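Local coordinates for protein probable amino acid aminotransferase (Mycobacterium tuberculosis, PDB 6Q1S) that belongs to the class IV aminotransferase family and binds 4'-deoxy-4'-aminopyridoxal-5'-phosphate and 2-oxoglutaric acid, at residues G249-L252 with L258-R261; Q221-V226 with E277-L282; G9-P14 with V74-Q79; A48-L53 with P68-A73. All blocks are in the same frame, centred on the assembly; numbering follows the deposited sequence.

Contact 1 (G249-L252 with L258-R261)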
loop_
_atom_site.group_PDB
_atom_site.type_symbol
_atom_site.label_atom_id
_atom_site.label_comp_id
_atom_site.label_asym_id
_atom_site.label_seq_id
_atom_site.Cartn_x
_atom_site.Cartn_y
_atom_site.Cartn_z
ATOM N N GLY B 249 -28.725 6.301 -12.594
ATOM C CA GLY B 249 -27.387 6.204 -13.138
ATOM C C GLY B 249 -26.356 5.979 -12.054
ATOM O O GLY B 249 -26.567 6.374 -10.905
ATOM N N ILE B 250 -25.247 5.333 -12.401
ATOM C CA ILE B 250 -24.108 5.173 -11.506
ATOM C C ILE B 250 -22.895 5.753 -12.211
ATOM O O ILE B 250 -22.692 5.517 -13.406
ATOM C CB ILE B 250 -23.850 3.700 -11.122
ATOM C CG1 ILE B 250 -25.145 2.995 -10.717
ATOM C CG2 ILE B 250 -22.825 3.612 -10.001
ATOM C CD1 ILE B 250 -24.963 1.501 -10.529
ATOM N N TRP B 251 -22.088 6.507 -11.473
ATOM C CA TRP B 251 -20.877 7.095 -12.019
ATOM C C TRP B 251 -19.717 6.855 -11.073
ATOM O O TRP B 251 -19.882 6.883 -9.849
ATOM C CB TRP B 251 -21.034 8.596 -12.255
ATOM C CG TRP B 251 -22.109 8.932 -13.224
ATOM C CD1 TRP B 251 -21.977 9.119 -14.566
ATOM C CD2 TRP B 251 -23.494 9.115 -12.926
ATOM N NE1 TRP B 251 -23.195 9.414 -15.125
ATOM C CE2 TRP B 251 -24.145 9.417 -14.139
ATOM C CE3 TRP B 251 -24.249 9.056 -11.752
ATOM C CZ2 TRP B 251 -25.513 9.659 -14.209
ATOM C CZ3 TRP B 251 -25.603 9.297 -11.824
ATOM C CH2 TRP B 251 -26.223 9.594 -13.044
ATOM N N LEU B 252 -18.547 6.617 -11.650
ATOM C CA LEU B 252 -17.300 6.529 -10.902
ATOM C C LEU B 252 -16.595 7.865 -11.094
ATOM O O LEU B 252 -16.018 8.134 -12.151
ATOM C CB LEU B 252 -16.466 5.349 -11.382
ATOM C CG LEU B 252 -17.197 4.019 -11.192
ATOM C CD1 LEU B 252 -16.424 2.894 -11.828
ATOM C CD2 LEU B 252 -17.430 3.745 -9.713
ATOM N N LEU B 258 -13.012 12.228 -14.285
ATOM C CA LEU B 258 -14.239 13.000 -14.114
ATOM C C LEU B 258 -15.430 12.094 -13.824
ATOM O O LEU B 258 -15.704 11.794 -12.660
ATOM C CB LEU B 258 -14.510 13.887 -15.332
ATOM C CG LEU B 258 -13.455 14.965 -15.595
ATOM C CD1 LEU B 258 -13.985 15.999 -16.568
ATOM C CD2 LEU B 258 -13.005 15.624 -14.297
ATOM N N ALA B 259 -16.146 11.646 -14.852
ATOM C CA ALA B 259 -17.359 10.862 -14.642
ATOM C C ALA B 259 -17.447 9.756 -15.679
ATOM O O ALA B 259 -17.533 10.034 -16.880
ATOM C CB ALA B 259 -18.606 11.749 -14.700
ATOM N N ALA B 260 -17.437 8.511 -15.212
ATOM C CA ALA B 260 -17.600 7.330 -16.054
ATOM C C ALA B 260 -18.860 6.609 -15.595
ATOM O O ALA B 260 -18.870 5.989 -14.526
ATOM C CB ALA B 260 -16.377 6.416 -15.971
ATOM N N ARG B 261 -19.920 6.698 -16.392
ATOM C CA ARG B 261 -21.169 6.041 -16.035
ATOM C C ARG B 261 -21.020 4.528 -16.126
ATOM O O ARG B 261 -20.386 4.005 -17.046
ATOM C CB ARG B 261 -22.308 6.504 -16.939
ATOM C CG ARG B 261 -23.682 6.218 -16.348
ATOM C CD ARG B 261 -24.806 6.630 -17.274
ATOM N NE ARG B 261 -24.718 5.944 -18.558
ATOM C CZ ARG B 261 -25.359 4.813 -18.834
ATOM N NH1 ARG B 261 -25.228 4.245 -20.024
ATOM N NH2 ARG B 261 -26.135 4.254 -17.914
HETATM O O HOH W 1 -25.767 3.768 -14.668
#

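Contact 2 (Q221-V226 with E277-L282)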
loop_
_atom_site.group_PDB
_atom_site.type_symbol
_atom_site.label_atom_id
_atom_site.label_comp_id
_atom_site.label_asym_id
_atom_site.label_seq_id
_atom_site.Cartn_x
_atom_site.Cartn_y
_atom_site.Cartn_z
ATOM N N GLN B 221 -17.541 16.340 -3.785
ATOM C CA GLN B 221 -17.976 17.468 -2.967
ATOM C C GLN B 221 -18.253 18.695 -3.825
ATOM O O GLN B 221 -19.256 19.389 -3.620
ATOM C CB GLN B 221 -16.930 17.784 -1.899
ATOM C CG GLN B 221 -16.703 16.660 -0.907
ATOM C CD GLN B 221 -15.804 17.073 0.243
ATOM O OE1 GLN B 221 -15.770 18.241 0.632
ATOM N NE2 GLN B 221 -15.067 16.114 0.790
ATOM N N ALA B 222 -17.369 18.987 -4.782
ATOM C CA ALA B 222 -17.618 20.094 -5.696
ATOM C C ALA B 222 -18.851 19.840 -6.550
ATOM O O ALA B 222 -19.565 20.785 -6.904
ATOM C CB ALA B 222 -16.395 20.333 -6.581
ATOM N N LEU B 223 -19.121 18.575 -6.888
ATOM C CA LEU B 223 -20.351 18.246 -7.601
ATOM C C LEU B 223 -21.571 18.537 -6.741
ATOM O O LEU B 223 -22.578 19.055 -7.236
ATOM C CB LEU B 223 -20.342 16.780 -8.034
ATOM C CG LEU B 223 -21.616 16.289 -8.725
ATOM C CD1 LEU B 223 -21.789 16.962 -10.077
ATOM C CD2 LEU B 223 -21.607 14.774 -8.873
ATOM N N PHE B 224 -21.503 18.207 -5.451
ATOM C CA PHE B 224 -22.618 18.519 -4.564
ATOM C C PHE B 224 -22.858 20.019 -4.469
ATOM O O PHE B 224 -24.001 20.454 -4.307
ATOM C CB PHE B 224 -22.375 17.933 -3.173
ATOM C CG PHE B 224 -22.838 16.510 -3.021
ATOM C CD1 PHE B 224 -23.075 15.720 -4.136
ATOM C CD2 PHE B 224 -23.051 15.964 -1.764
ATOM C CE1 PHE B 224 -23.502 14.412 -4.001
ATOM C CE2 PHE B 224 -23.479 14.655 -1.623
ATOM C CZ PHE B 224 -23.706 13.880 -2.744
ATOM N N GLU B 225 -21.801 20.825 -4.560
ATOM C CA GLU B 225 -21.977 22.269 -4.464
ATOM C C GLU B 225 -22.714 22.821 -5.681
ATOM O O GLU B 225 -23.649 23.620 -5.547
ATOM C CB GLU B 225 -20.624 22.957 -4.303
ATOM C CG GLU B 225 -19.889 22.595 -3.026
ATOM C CD GLU B 225 -18.610 23.396 -2.859
ATOM O OE1 GLU B 225 -17.887 23.170 -1.864
ATOM O OE2 GLU B 225 -18.319 24.243 -3.734
ATOM N N VAL B 226 -22.293 22.424 -6.883
ATOM C CA VAL B 226 -22.918 22.969 -8.083
ATOM C C VAL B 226 -24.324 22.415 -8.250
ATOM O O VAL B 226 -25.235 23.125 -8.690
ATOM C CB VAL B 226 -22.049 22.686 -9.325
ATOM C CG1 VAL B 226 -20.941 23.732 -9.452
ATOM C CG2 VAL B 226 -21.509 21.267 -9.319
ATOM N N GLU B 277 -26.931 12.675 -19.533
ATOM C CA GLU B 277 -26.292 13.698 -20.358
ATOM C C GLU B 277 -26.006 14.958 -19.553
ATOM O O GLU B 277 -25.012 15.644 -19.815
ATOM C CB GLU B 277 -27.138 14.040 -21.588
ATOM C CG GLU B 277 -27.488 12.881 -22.524
ATOM C CD GLU B 277 -28.646 12.051 -22.029
ATOM O OE1 GLU B 277 -29.386 12.552 -21.165
ATOM O OE2 GLU B 277 -28.851 10.927 -22.538
ATOM N N VAL B 278 -26.858 15.283 -18.579
ATOM C CA VAL B 278 -26.608 16.472 -17.775
ATOM C C VAL B 278 -25.548 16.184 -16.716
ATOM O O VAL B 278 -24.837 17.097 -16.280
ATOM C CB VAL B 278 -27.911 16.994 -17.141
ATOM C CG1 VAL B 278 -28.417 16.044 -16.069
ATOM C CG2 VAL B 278 -27.705 18.390 -16.567
ATOM N N PHE B 279 -25.406 14.919 -16.305
ATOM C CA PHE B 279 -24.487 14.593 -15.219
ATOM C C PHE B 279 -23.052 14.934 -15.591
ATOM O O PHE B 279 -22.305 15.479 -14.771
ATOM C CB PHE B 279 -24.603 13.115 -14.848
ATOM C CG PHE B 279 -23.930 12.765 -13.550
ATOM C CD1 PHE B 279 -24.645 12.758 -12.366
ATOM C CD2 PHE B 279 -22.580 12.458 -13.514
ATOM C CE1 PHE B 279 -24.030 12.443 -11.171
ATOM C CE2 PHE B 279 -21.958 12.144 -12.322
ATOM C CZ PHE B 279 -22.683 12.134 -11.150
ATOM N N ALA B 280 -22.647 14.619 -16.823
ATOM C CA ALA B 280 -21.297 14.955 -17.257
ATOM C C ALA B 280 -21.091 16.463 -17.253
ATOM O O ALA B 280 -20.021 16.952 -16.871
ATOM C CB ALA B 280 -21.029 14.377 -18.645
ATOM N N GLU B 281 -22.111 17.216 -17.671
ATOM C CA GLU B 281 -22.037 18.670 -17.593
ATOM C C GLU B 281 -21.972 19.148 -16.149
ATOM O O GLU B 281 -21.302 20.145 -15.855
ATOM C CB GLU B 281 -23.235 19.290 -18.310
ATOM C CG GLU B 281 -23.361 18.866 -19.763
ATOM C CD GLU B 281 -24.639 19.362 -20.406
ATOM O OE1 GLU B 281 -24.649 20.504 -20.911
ATOM O OE2 GLU B 281 -25.640 18.613 -20.397
ATOM N N LEU B 282 -22.659 18.455 -15.235
ATOM C CA LEU B 282 -22.590 18.820 -13.823
ATOM C C LEU B 282 -21.183 18.623 -13.273
ATOM O O LEU B 282 -20.715 19.413 -12.443
ATOM C CB LEU B 282 -23.598 18.002 -13.018
ATOM C CG LEU B 282 -25.081 18.284 -13.262
ATOM C CD1 LEU B 282 -25.927 17.599 -12.201
ATOM C CD2 LEU B 282 -25.340 19.778 -13.277
#

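Contact 3 (G9-P14 with V74-Q79)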
loop_
_atom_site.group_PDB
_atom_site.type_symbol
_atom_site.label_atom_id
_atom_site.label_comp_id
_atom_site.label_asym_id
_atom_site.label_seq_id
_atom_site.Cartn_x
_atom_site.Cartn_y
_atom_site.Cartn_z
ATOM N N GLY B 9 10.861 25.252 -7.095
ATOM C CA GLY B 9 10.259 25.848 -8.272
ATOM C C GLY B 9 10.983 25.700 -9.590
ATOM O O GLY B 9 10.545 26.303 -10.579
ATOM N N GLU B 10 12.051 24.913 -9.653
ATOM C CA GLU B 10 12.824 24.760 -10.879
ATOM C C GLU B 10 12.474 23.429 -11.540
ATOM O O GLU B 10 12.226 22.422 -10.859
ATOM C CB GLU B 10 14.343 24.854 -10.607
ATOM C CG GLU B 10 14.799 26.175 -9.993
ATOM C CD GLU B 10 14.439 26.283 -8.526
ATOM O OE1 GLU B 10 13.744 25.370 -8.027
ATOM O OE2 GLU B 10 14.838 27.274 -7.878
ATOM N N ILE B 11 12.495 23.425 -12.872
ATOM C CA ILE B 11 12.047 22.289 -13.660
ATOM C C ILE B 11 13.225 21.389 -13.996
ATOM O O ILE B 11 14.197 21.819 -14.622
ATOM C CB ILE B 11 11.341 22.766 -14.937
ATOM C CG1 ILE B 11 10.124 23.642 -14.615
ATOM C CG2 ILE B 11 10.940 21.573 -15.800
ATOM C CD1 ILE B 11 10.407 25.127 -14.569
ATOM N N LEU B 12 13.131 20.134 -13.572
ATOM C CA LEU B 12 14.238 19.196 -13.664
ATOM C C LEU B 12 14.360 18.650 -15.080
ATOM O O LEU B 12 13.371 18.500 -15.802
ATOM C CB LEU B 12 14.042 18.053 -12.673
ATOM C CG LEU B 12 13.752 18.468 -11.226
ATOM C CD1 LEU B 12 13.814 17.258 -10.315
ATOM C CD2 LEU B 12 14.720 19.542 -10.759
ATOM N N GLN B 13 15.597 18.347 -15.461
ATOM C CA GLN B 13 15.902 17.873 -16.804
ATOM C C GLN B 13 15.239 16.529 -17.083
ATOM O O GLN B 13 15.332 15.612 -16.254
ATOM C CB GLN B 13 17.413 17.742 -16.982
ATOM C CG GLN B 13 18.187 19.035 -16.828
ATOM C CD GLN B 13 19.668 18.846 -17.080
ATOM O OE1 GLN B 13 20.123 17.736 -17.356
ATOM N NE2 GLN B 13 20.431 19.931 -16.986
ATOM N N PRO B 14 14.569 16.371 -18.222
ATOM C CA PRO B 14 13.923 15.089 -18.523
ATOM C C PRO B 14 14.956 13.992 -18.729
ATOM O O PRO B 14 16.056 14.224 -19.238
ATOM C CB PRO B 14 13.152 15.369 -19.822
ATOM C CG PRO B 14 13.194 16.864 -20.015
ATOM C CD PRO B 14 14.426 17.337 -19.322
ATOM N N VAL B 74 2.950 23.930 -8.278
ATOM C CA VAL B 74 1.860 23.596 -9.190
ATOM C C VAL B 74 1.691 24.686 -10.242
ATOM O O VAL B 74 1.427 24.399 -11.415
ATOM C CB VAL B 74 0.555 23.313 -8.418
ATOM C CG1 VAL B 74 0.782 22.225 -7.385
ATOM C CG2 VAL B 74 -0.000 24.560 -7.763
ATOM N N GLU B 75 1.827 25.954 -9.840
ATOM C CA GLU B 75 1.663 27.051 -10.789
ATOM C C GLU B 75 2.775 27.049 -11.828
ATOM O O GLU B 75 2.527 27.300 -13.013
ATOM C CB GLU B 75 1.626 28.385 -10.045
ATOM C CG GLU B 75 1.553 29.595 -10.955
ATOM C CD GLU B 75 0.163 29.841 -11.492
ATOM O OE1 GLU B 75 -0.784 29.185 -11.013
ATOM O OE2 GLU B 75 0.015 30.691 -12.394
ATOM N N VAL B 76 4.005 26.760 -11.404
ATOM C CA VAL B 76 5.116 26.678 -12.346
ATOM C C VAL B 76 4.907 25.509 -13.300
ATOM O O VAL B 76 5.071 25.642 -14.519
ATOM C CB VAL B 76 6.450 26.560 -11.586
ATOM C CG1 VAL B 76 7.551 26.076 -12.512
ATOM C CG2 VAL B 76 6.822 27.895 -10.956
ATOM N N ALA B 77 4.532 24.349 -12.759
ATOM C CA ALA B 77 4.303 23.178 -13.597
ATOM C C ALA B 77 3.104 23.376 -14.516
ATOM O O ALA B 77 3.115 22.925 -15.666
ATOM C CB ALA B 77 4.110 21.938 -12.725
ATOM N N THR B 78 2.062 24.052 -14.025
ATOM C CA THR B 78 0.887 24.310 -14.853
ATOM C C THR B 78 1.239 25.177 -16.054
ATOM O O THR B 78 0.909 24.840 -17.196
ATOM C CB THR B 78 -0.215 24.965 -14.018
ATOM O OG1 THR B 78 -0.568 24.101 -12.932
ATOM C CG2 THR B 78 -1.447 25.223 -14.867
ATOM N N GLN B 79 1.914 26.306 -15.815
ATOM C CA GLN B 79 2.251 27.204 -16.915
ATOM C C GLN B 79 3.222 26.562 -17.895
ATOM O O GLN B 79 3.239 26.925 -19.076
ATOM C CB GLN B 79 2.857 28.497 -16.370
ATOM C CG GLN B 79 1.906 29.356 -15.570
ATOM C CD GLN B 79 2.613 30.515 -14.903
ATOM O OE1 GLN B 79 3.689 30.933 -15.334
ATOM N NE2 GLN B 79 2.019 31.036 -13.839
#

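Contact 4 (A48-L53 with P68-A73). With PMP (4'-deoxy-4'-aminopyridoxal-5'-phosphate), chain G.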
loop_
_atom_site.group_PDB
_atom_site.type_symbol
_atom_site.label_atom_id
_atom_site.label_comp_id
_atom_site.label_asym_id
_atom_site.label_seq_id
_atom_site.Cartn_x
_atom_site.Cartn_y
_atom_site.Cartn_z
ATOM N N ALA B 48 -8.835 22.373 -2.883
ATOM C CA ALA B 48 -9.456 21.156 -2.374
ATOM C C ALA B 48 -8.483 19.985 -2.376
ATOM O O ALA B 48 -8.584 19.091 -1.529
ATOM C CB ALA B 48 -10.700 20.816 -3.193
ATOM N N HIS B 49 -7.542 19.966 -3.321
ATOM C CA HIS B 49 -6.540 18.907 -3.336
ATOM C C HIS B 49 -5.455 19.155 -2.295
ATOM O O HIS B 49 -4.937 18.205 -1.698
ATOM C CB HIS B 49 -5.930 18.783 -4.733
ATOM C CG HIS B 49 -6.819 18.087 -5.717
ATOM N ND1 HIS B 49 -7.754 18.756 -6.477
ATOM C CD2 HIS B 49 -6.911 16.783 -6.070
ATOM C CE1 HIS B 49 -8.387 17.893 -7.252
ATOM N NE2 HIS B 49 -7.893 16.690 -7.025
ATOM N N LEU B 50 -5.098 20.420 -2.063
ATOM C CA LEU B 50 -4.127 20.737 -1.022
ATOM C C LEU B 50 -4.732 20.646 0.371
ATOM O O LEU B 50 -4.005 20.420 1.345
ATOM C CB LEU B 50 -3.542 22.131 -1.245
ATOM C CG LEU B 50 -2.703 22.352 -2.504
ATOM C CD1 LEU B 50 -2.334 23.820 -2.632
ATOM C CD2 LEU B 50 -1.456 21.482 -2.495
ATOM N N GLN B 51 -6.049 20.827 0.490
ATOM C CA GLN B 51 -6.704 20.622 1.778
ATOM C C GLN B 51 -6.696 19.148 2.158
ATOM O O GLN B 51 -6.382 18.790 3.299
ATOM C CB GLN B 51 -8.132 21.165 1.735
ATOM C CG GLN B 51 -8.217 22.671 1.916
ATOM C CD GLN B 51 -9.632 23.200 1.783
ATOM O OE1 GLN B 51 -10.566 22.445 1.512
ATOM N NE2 GLN B 51 -9.796 24.504 1.971
ATOM N N ARG B 52 -7.043 18.277 1.210
ATOM C CA ARG B 52 -6.978 16.844 1.463
ATOM C C ARG B 52 -5.538 16.373 1.620
ATOM O O ARG B 52 -5.267 15.459 2.407
ATOM C CB ARG B 52 -7.672 16.088 0.331
ATOM C CG ARG B 52 -7.697 14.584 0.499
ATOM C CD ARG B 52 -8.679 13.967 -0.472
ATOM N NE ARG B 52 -8.077 13.790 -1.790
ATOM C CZ ARG B 52 -8.752 13.423 -2.874
ATOM N NH1 ARG B 52 -10.054 13.188 -2.796
ATOM N NH2 ARG B 52 -8.126 13.288 -4.035
ATOM N N LEU B 53 -4.607 16.980 0.879
ATOM C CA LEU B 53 -3.195 16.656 1.053
ATOM C C LEU B 53 -2.725 16.992 2.461
ATOM O O LEU B 53 -1.941 16.243 3.057
ATOM C CB LEU B 53 -2.354 17.398 0.016
ATOM C CG LEU B 53 -0.852 17.109 0.049
ATOM C CD1 LEU B 53 -0.567 15.721 -0.499
ATOM C CD2 LEU B 53 -0.091 18.163 -0.736
ATOM N N PRO B 68 1.900 27.487 0.624
ATOM C CA PRO B 68 2.463 28.460 -0.328
ATOM C C PRO B 68 3.550 27.873 -1.209
ATOM O O PRO B 68 3.666 28.260 -2.380
ATOM C CB PRO B 68 3.009 29.568 0.581
ATOM C CG PRO B 68 2.191 29.476 1.813
ATOM C CD PRO B 68 1.921 28.012 2.003
ATOM N N ARG B 69 4.354 26.949 -0.679
ATOM C CA ARG B 69 5.390 26.307 -1.481
ATOM C C ARG B 69 4.785 25.350 -2.502
ATOM O O ARG B 69 5.271 25.251 -3.635
ATOM C CB ARG B 69 6.367 25.573 -0.561
ATOM C CG ARG B 69 7.805 25.500 -1.057
ATOM C CD ARG B 69 8.775 25.683 0.107
ATOM N NE ARG B 69 10.147 25.309 -0.230
ATOM C CZ ARG B 69 10.724 24.171 0.147
ATOM N NH1 ARG B 69 10.050 23.293 0.878
ATOM N NH2 ARG B 69 11.976 23.913 -0.203
ATOM N N TRP B 70 3.727 24.631 -2.118
ATOM C CA TRP B 70 3.061 23.729 -3.054
ATOM C C TRP B 70 2.337 24.495 -4.157
ATOM O O TRP B 70 2.312 24.052 -5.309
ATOM C CB TRP B 70 2.092 22.812 -2.308
ATOM C CG TRP B 70 2.761 21.630 -1.678
ATOM C CD1 TRP B 70 3.053 21.459 -0.356
ATOM C CD2 TRP B 70 3.242 20.459 -2.349
ATOM N NE1 TRP B 70 3.675 20.249 -0.161
ATOM C CE2 TRP B 70 3.803 19.616 -1.370
ATOM C CE3 TRP B 70 3.248 20.039 -3.682
ATOM C CZ2 TRP B 70 4.363 18.380 -1.681
ATOM C CZ3 TRP B 70 3.805 18.809 -3.988
ATOM C CH2 TRP B 70 4.356 17.996 -2.993
ATOM N N ARG B 71 1.722 25.635 -3.823
ATOM C CA ARG B 71 1.004 26.400 -4.840
ATOM C C ARG B 71 1.944 26.957 -5.902
ATOM O O ARG B 71 1.536 27.136 -7.054
ATOM C CB ARG B 71 0.195 27.533 -4.207
ATOM C CG ARG B 71 -1.058 27.076 -3.478
ATOM C CD ARG B 71 -1.941 28.259 -3.097
ATOM N NE ARG B 71 -1.664 28.775 -1.761
ATOM C CZ ARG B 71 -2.387 28.487 -0.685
ATOM N NH1 ARG B 71 -3.436 27.684 -0.787
ATOM N NH2 ARG B 71 -2.066 29.004 0.493
ATOM N N ARG B 72 3.187 27.266 -5.536
ATOM C CA ARG B 72 4.134 27.754 -6.534
ATOM C C ARG B 72 4.588 26.630 -7.458
ATOM O O ARG B 72 4.702 26.828 -8.673
ATOM C CB ARG B 72 5.334 28.410 -5.856
ATOM C CG ARG B 72 6.322 29.029 -6.837
ATOM C CD ARG B 72 7.481 29.674 -6.106
ATOM N NE ARG B 72 8.222 28.705 -5.307
ATOM C CZ ARG B 72 9.084 29.032 -4.350
ATOM N NH1 ARG B 72 9.308 30.309 -4.069
ATOM N NH2 ARG B 72 9.715 28.085 -3.671
ATOM N N ALA B 73 4.871 25.450 -6.898
ATOM C CA ALA B 73 5.301 24.328 -7.725
ATOM C C ALA B 73 4.214 23.911 -8.710
ATOM O O ALA B 73 4.509 23.578 -9.864
ATOM C CB ALA B 73 5.704 23.148 -6.839
HETATM N N1 PMP G . -11.399 6.946 -4.001
HETATM C C2 PMP G . -10.122 6.538 -4.189
HETATM C C2A PMP G . -9.612 5.309 -3.482
HETATM C C3 PMP G . -9.219 7.298 -5.091
HETATM O O3 PMP G . -7.932 6.907 -5.296
HETATM C C4 PMP G . -9.774 8.496 -5.759
HETATM C C4A PMP G . -8.936 9.335 -6.694
HETATM N N4A PMP G . -8.515 8.516 -7.844
HETATM C C5 PMP G . -11.187 8.837 -5.469
HETATM C C6 PMP G . -11.919 8.034 -4.598
HETATM C C5A PMP G . -11.823 10.049 -6.112
HETATM O O4P PMP G . -11.200 11.233 -5.618
HETATM P P PMP G . -11.074 12.543 -6.546
HETATM O O1P PMP G . -10.262 12.186 -7.768
HETATM O O2P PMP G . -12.460 12.987 -6.951
HETATM O O3P PMP G . -10.384 13.636 -5.768
#

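Contact 1 (G249-L252 with L258-R261)
L252 and A260 form the hydrogen-bonded pair of this antiparallel contact. L252 N donates to A260 O at 3.0 Å, nearly straight at the hydrogen (166°), but the donor stands above the carbonyl plane. The return bond, from A260 N to L252 O, is weak at 3.4 Å. Next along the strands W251 faces R261 as a non-hydrogen-bonded pair. Here CA-H groups turn to carbonyls instead: R261 CA lies 3.1 Å from I250 O, and W251 CA meets A260 O. One water accepts from I250 N and, weakly, from R261 NH2. The two strands make a beta hairpin within the mixed sheet of this class IV aminotransferase. Strand 189-194 flanks 249-254 on its other side, and R261 bonds through its backbone to V126.

W251 and R261 project from one face of the hairpin, L252 and A260 from the other. R261 CG is anti to the backbone N (chi1 -161°), which lays it over the W251 indole. It sits 3.9 Å from the centroid of the five-membered ring, a CH-pi contact. G249 C lies over the same ring face, also toward the rim. Beyond CG the arginine chain bends and carries its guanidinium away, its plane turned 71° from the indole. A259 CB approaches W251 CD1 at 4.3 Å. Helix 275-286 packs here too, and F279 stacks on W251.

Contact 2 (Q221-V226 with E277-L282)
L223 meets both F279 and L282, and its two methyl branches divide the work. It crosses each of these side chains at about a right angle. CD2 reaches the far end of the phenyl ring, 3.6 Å from F279 CZ, with F279 CE1 somewhat farther off. It comes to the ring obliquely. CD1 turns to the helix backbone and lies 3.6 Å from L282 CB. The same methyl is equally near L282 O, so the leucine covers the start of that residue's side chain as well as its carbonyl. CG of L223 is anti to the backbone N (chi1 177°), and this extends the fork toward helix 275-286.

F279 also has CG anti to its backbone N (chi1 -167°). Its ring thereby swings toward L223, although its CB does not point at the other helix. V226 lies one turn after L223 and adds a single methyl: CG2 approaches L282 O at 3.7 Å.

The segments belong to helices 218-229 and 275-286. The axes of 221-226 and 277-282 pass 10.9 Å apart at 109°, so these segments run nearly crosswise and meet over a short patch. L223 also touches V283, and V226 touches A286. These residues extend the packing along helix 275-286, while F279 reaches L205 of strand 204-207.

No hydrogen bond joins the two segments. The contact consists of aliphatic and aromatic carbon, with L282 O lying beside the methyls of L223 and V226. It therefore depends on van der Waals fit and on burial of apolar surface, mainly that of L223 and L282.

Contact 3 (G9-P14 with V74-Q79)
G9 and V76 meet at the flat peptide group that joins G9 to E10; no aromatic ring takes part. V76 CG1 lies 3.6 Å from G9 O. It approaches beyond the oxygen but to one side of the peptide plane, not within it. V76 CG2 is farther off, 4.1 Å from G9 O, on the same side but closer to the plane. Both methyls of the valine thus border this carbonyl. A second flat group lies within the helix, at the V74 carbonyl. T78 N and T78 OG1 bond to V74 O from opposite faces of its plane. This ties the threonine side chain back to the preceding turn.

The contact joins two parts of the fold near the surface. Segment 9-14 is in the loop after strand 3-6, an outermost strand of the five-stranded antiparallel sheet within this chain. Segment 74-79 is on helix 67-84, which packs on that sheet: A77 touches V5, V109 and V111. I11 also touches V5, and the backbone of L12 bonds to V4, so the loop stays close to the strand it follows.

I11 brings the other apolar group. Its CD1 meets V76 CG1 at 3.6 Å, and its CG1 is 4.1 Å from the same methyl. The two side chains are inclined to each other. V76 CG1 is anti to the backbone N (chi1 164°), and this turns it to the loop, where it touches both G9 O and I11 CD1. G9 has a positive phi of 103°, a backbone conformation that glycine adopts readily. No hydrogen bond crosses between the segments.

Contact 4 (A48-L53 with P68-A73)
L50 and W70 are the closest backbone pair of the two helices, with 8.0 Å between L50 CA and W70 CA. The axes of 48-53 and 68-73 pass 11.3 Å apart, and their directions differ by 136°. Side chains fill the gap. L50 divides its methyls: CD2 lies 3.8 Å from W70 CB, and CD1 lies 3.6 Å from R71 CG, on the aliphatic part of the arginine. L53 CD2 sits over the centre of the five-membered ring of W70, 4.2 Å from its centroid and 10° off the normal, a CH-pi contact. CG of L53 is anti to the backbone N (chi1 -178°), which helps bring this methyl over the indole. R71 bends farther out, and NH1 forms a salt bridge with E47.

R52 reaches the phosphate of 4'-deoxy-4'-aminopyridoxal-5'-phosphate. Its NH2 donates to O3P at 2.9 Å in a bent bond, and NH1 adds a weak one to the same oxygen. The phosphorus lies in the guanidinium plane, at its edge. E34 pairs with R52 NE and probably helps orient the group. Helix 46-59 thus packs on helix 67-84 through apolar side chains and also carries an arginine whose positive charge probably favours binding of the phosphate.

Contacts 3 and 4 close first along the chain, with contact 4 lying between the two segments of contact 3. They share helix 67-84, and their centres are 14 Å apart. Contacts 1 and 2 come later. The hairpin of contact 1 falls between the two helices of contact 2; their centres are 11 Å apart, and they touch through W251 and F279. Contact 1 lies across the chain's centre from contacts 3 and 4. Contact 3 borders the five-stranded antiparallel sheet, and contact 1 is part of the mixed sheet. Contacts 2 and 4 come within about 7 Å at their nearest atoms. The contacts thus fall into two groups, one beside each sheet, with the bound 4'-deoxy-4'-aminopyridoxal-5'-phosphate near both contact 1 and contact 4.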